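Local coordinates for protein novel immune-type receptor 11 (PDB 2QTE) that probably acts as a catfish immune-type receptor with a V-type immunoglobulin domain, in a bony-fish family one member of which mediates allogeneic recognition, at residues E15-C21 / F76-G82. The protein carries 1 engineered substitution. Residues are numbered along the deposited sequence; the frame is centred on the assembly and turned at random.
Sequences ENVTMEC and FDLNIIG
Strands 17-19 and 76-80 run antiparallel, their axes 155° apart and 4.6 Å at closest approach, in the register Val17-Ile80, Thr18-Asn79, Met19-Leu78: the B and E strands of a V-set immunoglobulin sandwich. Backbones are extended apart from the two ends of 76-82: Phe76, with psi 63°, and Gly82, with phi 78°. Start at Asn16, whose chi1 of -52° (m) swings OD1 across to accept from Gly82 N at 3.0 Å. Val17 and Ile80 form a hydrogen-bonded pair, Val17 N to Ile80 O 2.9 Å and Ile80 N to Val17 O 2.7 Å, and Val17 CG1 packs 3.6 Å from Ile80 CD1. Thr18 faces the other way; its OG1 donates to Asn79 OD1 at 2.8 Å, while Asn79 ND2 turns to Ser68 on strand 67-71. Met19 repeats the backbone pairing, Met19 N to Leu78 O 2.8 Å and Leu78 N to Met19 O 2.8 Å, and its m, t, m side chain sets Met19 CE 3.6 Å from Ile80 CD1 and 3.8 Å from Leu78 CD2. At Cys21 the register holds but half the pair is replaced: Cys21 O accepts from Phe76 N at 2.9 Å, while Cys21 N donates to Asp77 OD1 at 3.1 Å, Phe76 O being taken by Trp34 NE1. Cys21 SG goes on to the intersheet disulfide with Cys93. The chemistry thus divides by face: Val17, Met19, Leu78 and Ile80 supply apolar core between the sheets, while Thr18 and Asn79 carry a polar link on the outer face.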
ATOM      1  N   GLU A  15      11.861 -23.035   1.834  1.00 22.63           N
ATOM      2  CA  GLU A  15      12.321 -22.647   0.487  1.00 23.11           C
ATOM      3  C   GLU A  15      13.023 -21.258   0.457  1.00 18.71           C
ATOM      4  O   GLU A  15      12.761 -20.401   1.298  1.00 18.43           O
ATOM      5  CB  GLU A  15      11.115 -22.740  -0.482  1.00 27.47           C
ATOM      6  CG  GLU A  15      11.333 -22.264  -1.917  1.00 32.28           C
ATOM      7  CD  GLU A  15      10.279 -22.764  -2.894  1.00 33.31           C
ATOM      8  OE1 GLU A  15       9.355 -23.526  -2.505  1.00 31.33           O
ATOM      9  OE2 GLU A  15      10.407 -22.395  -4.076  1.00 35.26           O
ATOM     10  N   ASN A  16      13.976 -21.076  -0.449  1.00 17.75           N
ATOM     11  CA  ASN A  16      14.578 -19.757  -0.600  1.00 20.58           C
ATOM     12  C   ASN A  16      13.841 -19.002  -1.659  1.00 21.32           C
ATOM     13  O   ASN A  16      13.471 -19.566  -2.688  1.00 22.46           O
ATOM     14  CB  ASN A  16      16.078 -19.814  -0.907  1.00 21.23           C
ATOM     15  CG  ASN A  16      16.823 -20.666   0.082  1.00 16.97           C
ATOM     16  OD1 ASN A  16      16.471 -20.705   1.255  1.00 18.45           O
ATOM     17  ND2 ASN A  16      17.806 -21.383  -0.386  1.00 18.93           N
ATOM     18  N   VAL A  17      13.583 -17.729  -1.411  1.00 20.79           N
ATOM     19  CA  VAL A  17      12.848 -16.962  -2.386  1.00 25.21           C
ATOM     20  C   VAL A  17      13.389 -15.541  -2.573  1.00 21.17           C
ATOM     21  O   VAL A  17      13.911 -14.926  -1.637  1.00 17.88           O
ATOM     22  CB  VAL A  17      11.309 -16.979  -2.102  1.00 33.48           C
ATOM     23  CG1 VAL A  17      10.984 -16.683  -0.641  1.00 29.99           C
ATOM     24  CG2 VAL A  17      10.572 -16.000  -3.037  1.00 36.70           C
ATOM     25  N   THR A  18      13.254 -15.042  -3.798  1.00 21.06           N
ATOM     26  CA  THR A  18      13.562 -13.632  -4.137  1.00 19.70           C
ATOM     27  C   THR A  18      12.383 -12.950  -4.816  1.00 20.11           C
ATOM     28  O   THR A  18      11.861 -13.469  -5.786  1.00 21.79           O
ATOM     29  CB  THR A  18      14.771 -13.600  -5.034  1.00 20.99           C
ATOM     30  OG1 THR A  18      15.882 -14.136  -4.290  1.00 20.16           O
ATOM     31  CG2 THR A  18      15.068 -12.172  -5.522  1.00 17.14           C
ATOM     32  N   MET A  19      11.923 -11.826  -4.268  1.00 18.58           N
ATOM     33  CA  MET A  19      10.880 -11.030  -4.928  1.00 20.45           C
ATOM     34  C   MET A  19      11.549  -9.790  -5.510  1.00 19.48           C
ATOM     35  O   MET A  19      12.298  -9.110  -4.846  1.00 17.70           O
ATOM     36  CB  MET A  19       9.767 -10.665  -3.955  1.00 15.72           C
ATOM     37  CG  MET A  19       9.225 -11.844  -3.264  1.00 15.28           C
ATOM     38  SD  MET A  19       8.005 -11.569  -1.982  1.00 16.62           S
ATOM     39  CE  MET A  19       9.024 -11.336  -0.504  1.00 11.73           C
ATOM     40  N   GLU A  20      11.250  -9.505  -6.759  1.00 22.11           N
ATOM     41  CA  GLU A  20      11.997  -8.576  -7.561  1.00 26.87           C
ATOM     42  C   GLU A  20      11.362  -7.184  -7.641  1.00 28.66           C
ATOM     43  O   GLU A  20      10.152  -7.054  -7.605  1.00 27.00           O
ATOM     44  CB  GLU A  20      12.086  -9.152  -8.963  1.00 35.09           C
ATOM     45  CG  GLU A  20      13.126 -10.258  -9.141  1.00 44.89           C
ATOM     46  CD  GLU A  20      12.537 -11.650  -9.097  1.00 52.69           C
ATOM     47  OE1 GLU A  20      13.313 -12.620  -8.869  1.00 53.97           O
ATOM     48  OE2 GLU A  20      11.302 -11.783  -9.292  1.00 52.01           O
ATOM     49  N   CYS A  21      12.192  -6.154  -7.715  1.00 26.01           N
ATOM     50  CA  CYS A  21      11.746  -4.808  -8.011  1.00 26.14           C
ATOM     51  C   CYS A  21      12.878  -4.160  -8.802  1.00 27.87           C
ATOM     52  O   CYS A  21      14.013  -4.180  -8.353  1.00 29.23           O
ATOM     53  CB  CYS A  21      11.514  -4.032  -6.730  1.00 25.40           C
ATOM     54  SG  CYS A  21      11.029  -2.286  -6.934  1.00 25.85           S
ATOM     55  N   PHE A  76      16.449  -4.011  -6.774  1.00 19.29           N
ATOM     56  CA  PHE A  76      16.144  -3.718  -5.407  1.00 17.21           C
ATOM     57  C   PHE A  76      15.338  -4.922  -4.941  1.00 16.20           C
ATOM     58  O   PHE A  76      14.139  -4.812  -4.624  1.00 16.52           O
ATOM     59  CB  PHE A  76      15.377  -2.405  -5.364  1.00 15.05           C
ATOM     60  CG  PHE A  76      15.121  -1.877  -3.985  1.00 16.95           C
ATOM     61  CD1 PHE A  76      16.173  -1.488  -3.159  1.00 19.31           C
ATOM     62  CD2 PHE A  76      13.819  -1.728  -3.515  1.00 13.79           C
ATOM     63  CE1 PHE A  76      15.946  -1.004  -1.893  1.00 16.73           C
ATOM     64  CE2 PHE A  76      13.596  -1.239  -2.231  1.00 14.26           C
ATOM     65  CZ  PHE A  76      14.647  -0.872  -1.421  1.00 16.98           C
ATOM     66  N   ASP A  77      15.976  -6.086  -4.962  1.00 14.29           N
ATOM     67  CA  ASP A  77      15.221  -7.351  -4.769  1.00 14.90           C
ATOM     68  C   ASP A  77      15.290  -7.843  -3.335  1.00 13.64           C
ATOM     69  O   ASP A  77      16.334  -7.803  -2.724  1.00 14.49           O
ATOM     70  CB  ASP A  77      15.732  -8.440  -5.685  1.00 17.91           C
ATOM     71  CG  ASP A  77      15.797  -8.010  -7.152  1.00 25.02           C
ATOM     72  OD1 ASP A  77      15.118  -7.024  -7.541  1.00 27.17           O
ATOM     73  OD2 ASP A  77      16.489  -8.701  -7.917  1.00 23.46           O
ATOM     74  N   LEU A  78      14.174  -8.376  -2.843  1.00 13.91           N
ATOM     75  CA  LEU A  78      14.069  -8.826  -1.475  1.00 15.11           C
ATOM     76  C   LEU A  78      14.262 -10.372  -1.446  1.00 16.05           C
ATOM     77  O   LEU A  78      13.608 -11.061  -2.194  1.00 19.47           O
ATOM     78  CB  LEU A  78      12.676  -8.404  -0.987  1.00 16.69           C
ATOM     79  CG  LEU A  78      12.211  -8.642   0.448  1.00 26.99           C
ATOM     80  CD1 LEU A  78      13.130  -7.981   1.449  1.00 21.69           C
ATOM     81  CD2 LEU A  78      10.776  -8.104   0.555  1.00 23.02           C
ATOM     82  N   ASN A  79      15.162 -10.906  -0.619  1.00 14.19           N
ATOM     83  CA  ASN A  79      15.344 -12.356  -0.513  1.00 15.70           C
ATOM     84  C   ASN A  79      14.903 -12.855   0.870  1.00 16.26           C
ATOM     85  O   ASN A  79      14.963 -12.114   1.844  1.00 16.79           O
ATOM     86  CB  ASN A  79      16.794 -12.724  -0.649  1.00 13.84           C
ATOM     87  CG  ASN A  79      17.488 -11.966  -1.752  1.00 16.62           C
ATOM     88  OD1 ASN A  79      17.081 -12.087  -2.898  1.00 14.15           O
ATOM     89  ND2 ASN A  79      18.526 -11.198  -1.423  1.00 15.94           N
ATOM     90  N   ILE A  80      14.440 -14.097   0.929  1.00 15.60           N
ATOM     91  CA  ILE A  80      14.242 -14.817   2.196  1.00 18.08           C
ATOM     92  C   ILE A  80      14.999 -16.141   2.096  1.00 15.75           C
ATOM     93  O   ILE A  80      14.850 -16.843   1.093  1.00 15.51           O
ATOM     94  CB  ILE A  80      12.765 -15.171   2.495  1.00 18.49           C
ATOM     95  CG1 ILE A  80      11.825 -13.956   2.396  1.00 19.88           C
ATOM     96  CG2 ILE A  80      12.646 -15.664   3.906  1.00 17.79           C
ATOM     97  CD1 ILE A  80      11.558 -13.471   0.980  1.00 37.27           C
ATOM     98  N   ILE A  81      15.829 -16.474   3.092  1.00 14.36           N
ATOM     99  CA  ILE A  81      16.431 -17.808   3.094  1.00 16.34           C
ATOM    100  C   ILE A  81      15.615 -18.625   4.119  1.00 17.72           C
ATOM    101  O   ILE A  81      15.525 -18.243   5.280  1.00 17.82           O
ATOM    102  CB  ILE A  81      18.001 -17.802   3.255  1.00 18.43           C
ATOM    103  CG1 ILE A  81      18.665 -17.266   1.950  1.00 17.41           C
ATOM    104  CG2 ILE A  81      18.579 -19.261   3.428  1.00 17.38           C
ATOM    105  CD1 ILE A  81      20.115 -16.811   2.105  1.00 23.00           C
ATOM    106  N   GLY A  82      14.995 -19.714   3.699  1.00 20.46           N
ATOM    107  CA  GLY A  82      14.221 -20.544   4.647  1.00 21.27           C
ATOM    108  C   GLY A  82      12.858 -19.989   5.012  1.00 19.35           C
ATOM    109  O   GLY A  82      12.602 -19.690   6.184  1.00 22.66           O
TER